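PDB 2OA5: hypothetical protein BQLF2 from Murid herpesvirus 4, which is an abundant tegument protein of a gammaherpesvirus, probably serving a structural role in the virion as a self-associating, largely helical protein. Local coordinates for residues B[70-75]-B[90-95]. Residues are numbered along the deposited sequence; the frame is centred on the assembly and turned at random.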
ATOM      1  N   ALA B  70     -14.887  13.735   3.624  1.00 43.72           N
ATOM      2  CA  ALA B  70     -15.914  14.463   2.894  1.00 45.52           C
ATOM      3  C   ALA B  70     -16.586  13.588   1.840  1.00 45.90           C
ATOM      4  O   ALA B  70     -17.811  13.558   1.731  1.00 47.33           O
ATOM      5  CB  ALA B  70     -15.297  15.700   2.241  1.00 46.27           C
ATOM      6  N   LYS B  71     -15.775  12.872   1.069  1.00 43.65           N
ATOM      7  CA  LYS B  71     -16.276  12.000   0.014  1.00 43.94           C
ATOM      8  C   LYS B  71     -16.978  10.774   0.575  1.00 41.88           C
ATOM      9  O   LYS B  71     -17.933  10.265  -0.015  1.00 41.41           O
ATOM     10  CB  LYS B  71     -15.118  11.588  -0.899  1.00 52.35           C
ATOM     11  CG  LYS B  71     -14.384  12.789  -1.460  1.00 57.71           C
ATOM     12  CD  LYS B  71     -13.336  12.420  -2.480  1.00 61.16           C
ATOM     13  CE  LYS B  71     -13.642  13.120  -3.792  1.00 64.64           C
ATOM     14  NZ  LYS B  71     -12.432  13.300  -4.640  1.00 66.98           N
ATOM     15  N   VAL B  72     -16.499  10.290   1.720  1.00 39.15           N
ATOM     16  CA  VAL B  72     -17.125   9.140   2.350  1.00 37.28           C
ATOM     17  C   VAL B  72     -18.491   9.617   2.842  1.00 38.39           C
ATOM     18  O   VAL B  72     -19.494   8.936   2.658  1.00 36.44           O
ATOM     19  CB  VAL B  72     -16.271   8.604   3.538  1.00 36.39           C
ATOM     20  CG1 VAL B  72     -17.022   7.489   4.276  1.00 31.09           C
ATOM     21  CG2 VAL B  72     -14.932   8.081   3.010  1.00 32.05           C
ATOM     22  N   ARG B  73     -18.533  10.802   3.446  1.00 43.69           N
ATOM     23  CA  ARG B  73     -19.804  11.341   3.919  1.00 48.91           C
ATOM     24  C   ARG B  73     -20.797  11.437   2.771  1.00 51.25           C
ATOM     25  O   ARG B  73     -21.956  11.045   2.895  1.00 52.49           O
ATOM     26  CB  ARG B  73     -19.616  12.722   4.542  1.00 48.41           C
ATOM     27  CG  ARG B  73     -19.286  12.681   6.007  1.00 49.68           C
ATOM     28  CD  ARG B  73     -19.244  14.070   6.614  1.00 49.88           C
ATOM     29  NE  ARG B  73     -19.317  13.975   8.068  1.00 52.75           N
ATOM     30  CZ  ARG B  73     -18.468  13.267   8.804  1.00 53.12           C
ATOM     31  NH1 ARG B  73     -17.481  12.604   8.222  1.00 56.19           N
ATOM     32  NH2 ARG B  73     -18.615  13.196  10.117  1.00 51.46           N
ATOM     33  N   SER B  74     -20.332  11.955   1.636  1.00 51.12           N
ATOM     34  CA  SER B  74     -21.185  12.097   0.470  1.00 54.33           C
ATOM     35  C   SER B  74     -21.696  10.734  -0.008  1.00 54.98           C
ATOM     36  O   SER B  74     -22.886  10.579  -0.281  1.00 57.34           O
ATOM     37  CB  SER B  74     -20.421  12.838  -0.641  1.00 56.16           C
ATOM     38  OG  SER B  74     -20.552  12.207  -1.902  1.00 57.25           O
ATOM     39  N   ARG B  75     -20.809   9.746  -0.094  1.00 54.93           N
ATOM     40  CA  ARG B  75     -21.211   8.411  -0.531  1.00 55.35           C
ATOM     41  C   ARG B  75     -22.129   7.709   0.466  1.00 54.84           C
ATOM     42  O   ARG B  75     -23.059   7.007   0.073  1.00 54.09           O
ATOM     43  CB  ARG B  75     -19.984   7.530  -0.770  1.00 60.90           C
ATOM     44  CG  ARG B  75     -19.637   7.309  -2.231  1.00 66.07           C
ATOM     45  CD  ARG B  75     -19.389   8.628  -2.921  1.00 68.84           C
ATOM     46  NE  ARG B  75     -18.341   8.528  -3.928  1.00 72.15           N
ATOM     47  CZ  ARG B  75     -17.378   9.433  -4.076  1.00 73.37           C
ATOM     48  NH1 ARG B  75     -17.338  10.492  -3.277  1.00 73.85           N
ATOM     49  NH2 ARG B  75     -16.456   9.278  -5.017  1.00 73.59           N
ATOM     50  N   GLN B  90     -17.461  -1.149   0.607  1.00 35.51           N
ATOM     51  CA  GLN B  90     -16.579  -2.216   0.152  1.00 38.15           C
ATOM     52  C   GLN B  90     -15.958  -2.000  -1.231  1.00 40.00           C
ATOM     53  O   GLN B  90     -14.792  -2.317  -1.443  1.00 39.76           O
ATOM     54  CB  GLN B  90     -17.303  -3.561   0.160  1.00 35.99           C
ATOM     55  CG  GLN B  90     -16.368  -4.720  -0.145  1.00 37.05           C
ATOM     56  CD  GLN B  90     -17.097  -6.023  -0.455  1.00 37.74           C
ATOM     57  OE1 GLN B  90     -16.463  -7.071  -0.548  1.00 40.24           O
ATOM     58  NE2 GLN B  90     -18.405  -5.934  -0.621  1.00 36.16           N
ATOM     59  N   SER B  91     -16.737  -1.464  -2.166  1.00 42.75           N
ATOM     60  CA  SER B  91     -16.250  -1.224  -3.521  1.00 44.66           C
ATOM     61  C   SER B  91     -15.763   0.204  -3.703  1.00 43.47           C
ATOM     62  O   SER B  91     -15.320   0.588  -4.786  1.00 44.69           O
ATOM     63  CB  SER B  91     -17.363  -1.509  -4.539  1.00 45.09           C
ATOM     64  OG  SER B  91     -18.517  -0.733  -4.258  1.00 45.97           O
ATOM     65  N   LEU B  92     -15.844   0.991  -2.637  1.00 39.41           N
ATOM     66  CA  LEU B  92     -15.436   2.386  -2.693  1.00 38.30           C
ATOM     67  C   LEU B  92     -13.976   2.620  -3.075  1.00 38.17           C
ATOM     68  O   LEU B  92     -13.058   1.976  -2.550  1.00 36.57           O
ATOM     69  CB  LEU B  92     -15.716   3.075  -1.348  1.00 39.36           C
ATOM     70  CG  LEU B  92     -15.342   4.561  -1.330  1.00 38.57           C
ATOM     71  CD1 LEU B  92     -16.355   5.303  -2.187  1.00 41.53           C
ATOM     72  CD2 LEU B  92     -15.340   5.127   0.075  1.00 34.27           C
ATOM     73  N   THR B  93     -13.779   3.546  -4.006  1.00 37.90           N
ATOM     74  CA  THR B  93     -12.449   3.935  -4.455  1.00 39.90           C
ATOM     75  C   THR B  93     -12.515   5.446  -4.619  1.00 41.14           C
ATOM     76  O   THR B  93     -13.397   5.974  -5.300  1.00 41.36           O
ATOM     77  CB  THR B  93     -12.071   3.262  -5.794  1.00 43.22           C
ATOM     78  OG1 THR B  93     -12.134   1.838  -5.642  1.00 45.27           O
ATOM     79  CG2 THR B  93     -10.644   3.651  -6.212  1.00 41.99           C
ATOM     80  N   LEU B  94     -11.601   6.150  -3.964  1.00 41.86           N
ATOM     81  CA  LEU B  94     -11.593   7.597  -4.036  1.00 42.74           C
ATOM     82  C   LEU B  94     -10.282   8.063  -4.596  1.00 44.13           C
ATOM     83  O   LEU B  94      -9.274   7.364  -4.513  1.00 41.98           O
ATOM     84  CB  LEU B  94     -11.711   8.218  -2.646  1.00 43.33           C
ATOM     85  CG  LEU B  94     -12.791   7.847  -1.637  1.00 44.53           C
ATOM     86  CD1 LEU B  94     -12.595   8.709  -0.396  1.00 43.69           C
ATOM     87  CD2 LEU B  94     -14.175   8.070  -2.223  1.00 45.83           C
ATOM     88  N   ARG B  95     -10.288   9.245  -5.191  1.00 45.52           N
ATOM     89  CA  ARG B  95      -9.032   9.788  -5.640  1.00 48.22           C
ATOM     90  C   ARG B  95      -8.934  11.125  -4.944  1.00 47.29           C
ATOM     91  O   ARG B  95      -9.909  11.871  -4.857  1.00 45.77           O
ATOM     92  CB  ARG B  95      -8.948   9.958  -7.145  1.00 57.93           C
ATOM     93  CG  ARG B  95      -7.498  10.184  -7.541  1.00 64.16           C
ATOM     94  CD  ARG B  95      -7.344  10.628  -8.971  1.00 67.71           C
ATOM     95  NE  ARG B  95      -7.315   9.525  -9.923  1.00 70.73           N
ATOM     96  CZ  ARG B  95      -6.320   8.646 -10.032  1.00 71.63           C
ATOM     97  NH1 ARG B  95      -5.261   8.730  -9.238  1.00 72.73           N
ATOM     98  NH2 ARG B  95      -6.383   7.693 -10.949  1.00 71.34           N
TER
HETATM   99  O   HOH W   1     -13.248  10.204  -6.017  1.00 40.89           O
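K71 NZ donates to the backbone oxygen of R95 across 2.9 Å, with a C=O...donor angle of 172° that puts the ammonium almost straight beyond the carbonyl. The same NZ also reaches a water, weakly; R95 N gives that water a firmer bond of 3.2 Å, and R75 NH2 adds a second weak one, so one water bridges loosely between the two side chains and the strand backbone. Beside these bonds, L94 packs with both methyls: CD1 lies 3.9 Å from K71 CB, and CD2 sits 3.7 Å above the R75 guanidinium plane, displaced toward the rim. Bends at chi2 and chi3 fold the R75 chain, and its NH1 bonds weakly back to K71 O. L92 CD1 meets R75 CG at 3.8 Å, while L92 CD2 and L94 CD1 each approach V72 CG2 at 4.2 Å, both leucines crossing the valine at about a right angle. The segment axes run at 138° and approach to 10.0 Å, placing strand 93-99 alongside the C-terminal part of helix 46-76. T93, L94 and R95 pair antiparallel with a strand of the second subunit, whose D97 forms a salt bridge with R95. The result is a buried V72-L92-L94 patch bordered by K71 and R75, joining helix to intersubunit sheet.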